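Local structure of cadherin-related family member 2 (Mus musculus, 5CYX) at residues G276-N281 and V320-T325; A229-D234 and T239-V244. The protein probably joins neighbouring microvilli through calcium-dependent adhesion with CDHR5, so controlling how microvilli pack at the apical surface of epithelial cells. All blocks are in the same frame, centred on the assembly; numbering follows the deposited sequence.

Contact 1: G276-N281 and V320-T325; sequences GVIFVN and VTIRVT
Ile278 reaches from one sheet of a cadherin repeat, the third in this chain, to Val320 and Ile322 on the other, a compact example of how the two layers of a Greek-key beta sandwich meet through branched aliphatic side chains. Strand 277-280 belongs to the sheet that also holds strand 240-248; strand 315-324 belongs to the facing one. The backbones stay well separated, the nearest alpha carbons, Ile278 CA and Val320 CA, being 10.1 Å apart, so the side chains do the bridging. At Ile278 the CB bond already heads for the opposite layer, and two arms divide the work there. The short arm, CG2, stands trans to the backbone N and ends 4.2 Å from Ile322 CD1. The long arm leaves through CG1, on the amide side of the residue (chi1 -69°), and continues nearly extended (chi2 168°), which carries CD1 in a different direction, toward Val320. Ile322 answers with its own long arm, its chain crossing that of Ile278 at a slant. Only 93 Å² is buried directly between the segments, and all three touching residues are buried: Val300 and Ile272 also press on Ile278, while Phe270 and Val241 also touch Ile322. The layers are therefore spanned by a cluster in which this trio is one link. Its looser end is the approach of Ile278 CD1 to Val320 CG2, at 4.5 Å.

Contact 2: A229-D234 and T239-V244; sequences ASVAED and TSVLTV
Ala229 sets its single methyl against a surface built by Val241 and Leu242, where strand 240-248 carries a classic beta bulge, which probably lets two consecutive residues reach the same partner. Ile278 on the neighbouring strand pairs with both of them, and Val241 adopts the near-helical backbone angles of the first bulge position (phi -117°, psi -55°). The case illustrates how a bulge can bring successive side chains within reach of one neighbour. Ala229 CB points toward that surface and lies 3.7 Å from Val241 O, a van der Waals contact, and 3.9 Å from Leu242 CB. Leu242 curls round it: with its CG turned in over the backbone, both of its end methyls come alongside, CD2 at 4.0 Å from Ala229 CB. The CB bond of Val241 runs across the line to the other strand, and its two methyls are divided between two partners. CG1 takes Ala229, whereas CG2 comes up against Val231, 4.3 Å from Val231 CB. The short strand axes run antiparallel at 171° and approach to 6.6 Å, too far for sheet pairing, so van der Waals contact, mostly between apolar groups, joins them. Each strand is instead hydrogen-bonded within its own layer: 228-231 runs parallel along strand 315-324 at the margin of one sheet, and 240-248 pairs with strand 277-280 in the other, with Val231 reaching inward to Val280, Ile322 and Phe270.

Coming from the second repeat, the chain runs along edge strand 220-222 of one sheet and moves to the other as strand 228-231. Contact 2 closes the short loop, residues 232-239, that leads across to strand 240-248, back in the first sheet. Contact 1 closes a much longer excursion: 38 residues, including strand 295-304, separate 276-281 from 320-325. The two loops follow in series, neither enclosing nor crossing the other, yet their centres lie just 4 Å apart. Strands 277-280 and 240-248 are sheet neighbours, as are 315-324 and 228-231, where Val231 N probably donates to Arg323 O at 2.8 Å. Both contacts thus join the same two layers of the third repeat.

Contact 1: G276-N281 and V320-T325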
loop_
_atom_site.group_PDB
_atom_site.type_symbol
_atom_site.label_atom_id
_atom_site.label_comp_id
_atom_site.label_asym_id
_atom_site.label_seq_id
_atom_site.Cartn_x
_atom_site.Cartn_y
_atom_site.Cartn_z
ATOM N N GLY A 276 17.164 -29.050 35.615
ATOM C CA GLY A 276 18.286 -28.161 35.925
ATOM C C GLY A 276 19.193 -28.570 37.085
ATOM O O GLY A 276 20.120 -27.829 37.436
ATOM N N VAL A 277 18.958 -29.746 37.662
ATOM C CA VAL A 277 19.747 -30.200 38.799
ATOM C C VAL A 277 20.984 -30.941 38.332
ATOM O O VAL A 277 20.895 -32.001 37.642
ATOM C CB VAL A 277 18.976 -31.160 39.718
ATOM C CG1 VAL A 277 19.893 -31.664 40.831
ATOM C CG2 VAL A 277 17.745 -30.484 40.307
ATOM N N ILE A 278 22.109 -30.444 38.809
ATOM C CA ILE A 278 23.430 -30.950 38.494
ATOM C C ILE A 278 23.854 -31.936 39.572
ATOM O O ILE A 278 23.859 -31.616 40.763
ATOM C CB ILE A 278 24.452 -29.789 38.405
ATOM C CG1 ILE A 278 24.161 -28.928 37.163
ATOM C CG2 ILE A 278 25.891 -30.321 38.410
ATOM C CD1 ILE A 278 24.911 -27.608 37.115
ATOM N N PHE A 279 24.234 -33.134 39.139
ATOM C CA PHE A 279 24.543 -34.220 40.044
ATOM C C PHE A 279 25.922 -34.836 39.804
ATOM O O PHE A 279 26.494 -34.720 38.707
ATOM C CB PHE A 279 23.463 -35.302 39.989
ATOM C CG PHE A 279 23.208 -35.895 38.611
ATOM C CD1 PHE A 279 23.895 -37.027 38.184
ATOM C CD2 PHE A 279 22.225 -35.364 37.778
ATOM C CE1 PHE A 279 23.627 -37.619 36.950
ATOM C CE2 PHE A 279 21.971 -35.916 36.531
ATOM C CZ PHE A 279 22.654 -37.065 36.120
ATOM N N VAL A 280 26.424 -35.508 40.848
ATOM C CA VAL A 280 27.666 -36.280 40.774
ATOM C C VAL A 280 27.419 -37.514 39.890
ATOM O O VAL A 280 26.512 -38.321 40.173
ATOM C CB VAL A 280 28.159 -36.686 42.185
ATOM C CG1 VAL A 280 29.253 -37.758 42.104
ATOM C CG2 VAL A 280 28.643 -35.453 42.956
ATOM N N ASN A 281 28.235 -37.652 38.843
ATOM C CA ASN A 281 28.064 -38.678 37.804
ATOM C C ASN A 281 29.309 -39.568 37.645
ATOM O O ASN A 281 29.467 -40.312 36.668
ATOM C CB ASN A 281 27.756 -37.923 36.539
ATOM C CG ASN A 281 27.369 -38.806 35.386
ATOM O OD1 ASN A 281 26.340 -39.554 35.424
ATOM N ND2 ASN A 281 28.160 -38.705 34.310
ATOM N N VAL A 320 29.741 -23.108 34.711
ATOM C CA VAL A 320 29.458 -23.215 36.134
ATOM C C VAL A 320 30.726 -23.717 36.810
ATOM O O VAL A 320 31.351 -24.678 36.322
ATOM C CB VAL A 320 28.351 -24.281 36.415
ATOM C CG1 VAL A 320 28.164 -24.502 37.920
ATOM C CG2 VAL A 320 27.036 -23.894 35.755
ATOM N N THR A 321 31.071 -23.112 37.952
ATOM C CA THR A 321 32.220 -23.559 38.734
ATOM C C THR A 321 31.807 -24.353 39.968
ATOM O O THR A 321 30.899 -23.960 40.713
ATOM C CB THR A 321 33.087 -22.363 39.142
ATOM O OG1 THR A 321 33.541 -21.732 37.954
ATOM C CG2 THR A 321 34.290 -22.820 39.935
ATOM N N ILE A 322 32.500 -25.465 40.189
ATOM C CA ILE A 322 32.167 -26.389 41.280
ATOM C C ILE A 322 33.408 -26.742 42.101
ATOM O O ILE A 322 34.395 -27.257 41.558
ATOM C CB ILE A 322 31.550 -27.694 40.749
ATOM C CG1 ILE A 322 30.256 -27.386 39.988
ATOM C CG2 ILE A 322 31.290 -28.663 41.907
ATOM C CD1 ILE A 322 29.572 -28.622 39.408
ATOM N N ARG A 323 33.312 -26.525 43.410
ATOM C CA ARG A 323 34.449 -26.669 44.327
ATOM C C ARG A 323 34.411 -28.071 44.909
ATOM O O ARG A 323 33.422 -28.435 45.537
ATOM C CB ARG A 323 34.372 -25.622 45.458
ATOM C CG ARG A 323 34.132 -24.194 44.966
ATOM C CD ARG A 323 33.845 -23.165 46.065
ATOM N NE ARG A 323 32.753 -22.281 45.625
ATOM C CZ ARG A 323 31.470 -22.350 46.006
ATOM N NH1 ARG A 323 31.043 -23.235 46.904
ATOM N NH2 ARG A 323 30.588 -21.495 45.494
ATOM N N VAL A 324 35.479 -28.848 44.694
ATOM C CA VAL A 324 35.607 -30.197 45.271
ATOM C C VAL A 324 36.156 -30.111 46.719
ATOM O O VAL A 324 37.354 -29.952 46.922
ATOM C CB VAL A 324 36.443 -31.159 44.381
ATOM C CG1 VAL A 324 36.400 -32.582 44.932
ATOM C CG2 VAL A 324 35.907 -31.168 42.953
ATOM N N THR A 325 35.223 -30.200 47.678
ATOM C CA THR A 325 35.405 -30.126 49.138
ATOM C C THR A 325 35.628 -28.697 49.590
ATOM O O THR A 325 34.670 -27.988 49.891
ATOM C CB THR A 325 36.521 -31.024 49.708
ATOM O OG1 THR A 325 37.816 -30.560 49.298
ATOM C CG2 THR A 325 36.329 -32.442 49.292
#

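Contact 2: A229-D234 and T239-V244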
loop_
_atom_site.group_PDB
_atom_site.type_symbol
_atom_site.label_atom_id
_atom_site.label_comp_id
_atom_site.label_asym_id
_atom_site.label_seq_id
_atom_site.Cartn_x
_atom_site.Cartn_y
_atom_site.Cartn_z
ATOM N N ALA A 229 29.072 -23.780 43.228
ATOM C CA ALA A 229 28.643 -24.597 44.355
ATOM C C ALA A 229 29.809 -25.422 44.800
ATOM O O ALA A 229 30.891 -25.384 44.171
ATOM C CB ALA A 229 27.456 -25.487 43.965
ATOM N N SER A 230 29.596 -26.157 45.900
ATOM C CA SER A 230 30.630 -27.047 46.426
ATOM C C SER A 230 30.119 -28.446 46.661
ATOM O O SER A 230 28.964 -28.640 47.001
ATOM C CB SER A 230 31.241 -26.482 47.720
ATOM O OG SER A 230 32.065 -27.456 48.341
ATOM N N VAL A 231 31.021 -29.407 46.505
ATOM C CA VAL A 231 30.732 -30.819 46.697
ATOM C C VAL A 231 31.933 -31.544 47.330
ATOM O O VAL A 231 33.070 -31.374 46.895
ATOM C CB VAL A 231 30.353 -31.499 45.357
ATOM C CG1 VAL A 231 31.412 -31.260 44.272
ATOM C CG2 VAL A 231 30.112 -32.984 45.563
ATOM N N ALA A 232 31.675 -32.377 48.335
ATOM C CA ALA A 232 32.744 -33.149 48.975
ATOM C C ALA A 232 33.249 -34.237 48.030
ATOM O O ALA A 232 32.447 -34.846 47.292
ATOM C CB ALA A 232 32.232 -33.768 50.264
ATOM N N GLU A 233 34.536 -34.571 48.127
ATOM C CA GLU A 233 35.204 -35.428 47.130
ATOM C C GLU A 233 34.770 -36.909 47.199
ATOM O O GLU A 233 35.040 -37.666 46.283
ATOM C CB GLU A 233 36.728 -35.343 47.242
ATOM C CG GLU A 233 37.343 -35.981 48.488
ATOM C CD GLU A 233 38.864 -35.926 48.486
ATOM O OE1 GLU A 233 39.467 -36.431 47.515
ATOM O OE2 GLU A 233 39.457 -35.390 49.451
ATOM N N ASP A 234 34.155 -37.301 48.312
ATOM C CA ASP A 234 33.624 -38.649 48.529
ATOM C C ASP A 234 32.115 -38.740 48.302
ATOM O O ASP A 234 31.510 -39.745 48.647
ATOM C CB ASP A 234 33.913 -39.066 49.974
ATOM C CG ASP A 234 33.129 -38.228 51.001
ATOM O OD1 ASP A 234 32.645 -37.110 50.653
ATOM O OD2 ASP A 234 33.001 -38.698 52.154
ATOM N N THR A 239 24.561 -37.524 43.906
ATOM C CA THR A 239 24.410 -36.413 44.870
ATOM C C THR A 239 24.107 -35.089 44.159
ATOM O O THR A 239 24.833 -34.701 43.242
ATOM C CB THR A 239 25.686 -36.256 45.730
ATOM O OG1 THR A 239 25.992 -37.488 46.369
ATOM C CG2 THR A 239 25.523 -35.190 46.827
ATOM N N SER A 240 23.048 -34.395 44.583
ATOM C CA SER A 240 22.775 -33.032 44.100
ATOM C C SER A 240 23.915 -32.088 44.458
ATOM O O SER A 240 24.483 -32.177 45.535
ATOM C CB SER A 240 21.512 -32.451 44.721
ATOM O OG SER A 240 20.389 -33.191 44.339
ATOM N N VAL A 241 24.218 -31.184 43.542
ATOM C CA VAL A 241 25.244 -30.195 43.728
ATOM C C VAL A 241 24.609 -28.805 43.711
ATOM O O VAL A 241 24.815 -28.017 44.634
ATOM C CB VAL A 241 26.320 -30.338 42.645
ATOM C CG1 VAL A 241 27.423 -29.286 42.821
ATOM C CG2 VAL A 241 26.916 -31.724 42.720
ATOM N N LEU A 242 23.876 -28.490 42.650
ATOM C CA LEU A 242 23.076 -27.258 42.580
ATOM C C LEU A 242 22.069 -27.308 41.446
ATOM O O LEU A 242 22.184 -28.130 40.522
ATOM C CB LEU A 242 23.946 -26.014 42.398
ATOM C CG LEU A 242 24.499 -25.712 40.999
ATOM C CD1 LEU A 242 24.999 -24.286 40.953
ATOM C CD2 LEU A 242 25.581 -26.714 40.604
ATOM N N THR A 243 21.118 -26.383 41.517
ATOM C CA THR A 243 20.115 -26.191 40.496
ATOM C C THR A 243 20.411 -24.926 39.708
ATOM O O THR A 243 20.596 -23.856 40.298
ATOM C CB THR A 243 18.747 -26.039 41.147
ATOM O OG1 THR A 243 18.612 -27.083 42.106
ATOM C CG2 THR A 243 17.605 -26.126 40.093
ATOM N N VAL A 244 20.454 -25.052 38.382
ATOM C CA VAL A 244 20.438 -23.889 37.497
ATOM C C VAL A 244 19.074 -23.804 36.853
ATOM O O VAL A 244 18.348 -24.793 36.792
ATOM C CB VAL A 244 21.536 -23.917 36.410
ATOM C CG1 VAL A 244 22.907 -23.812 37.053
ATOM C CG2 VAL A 244 21.474 -25.168 35.551
#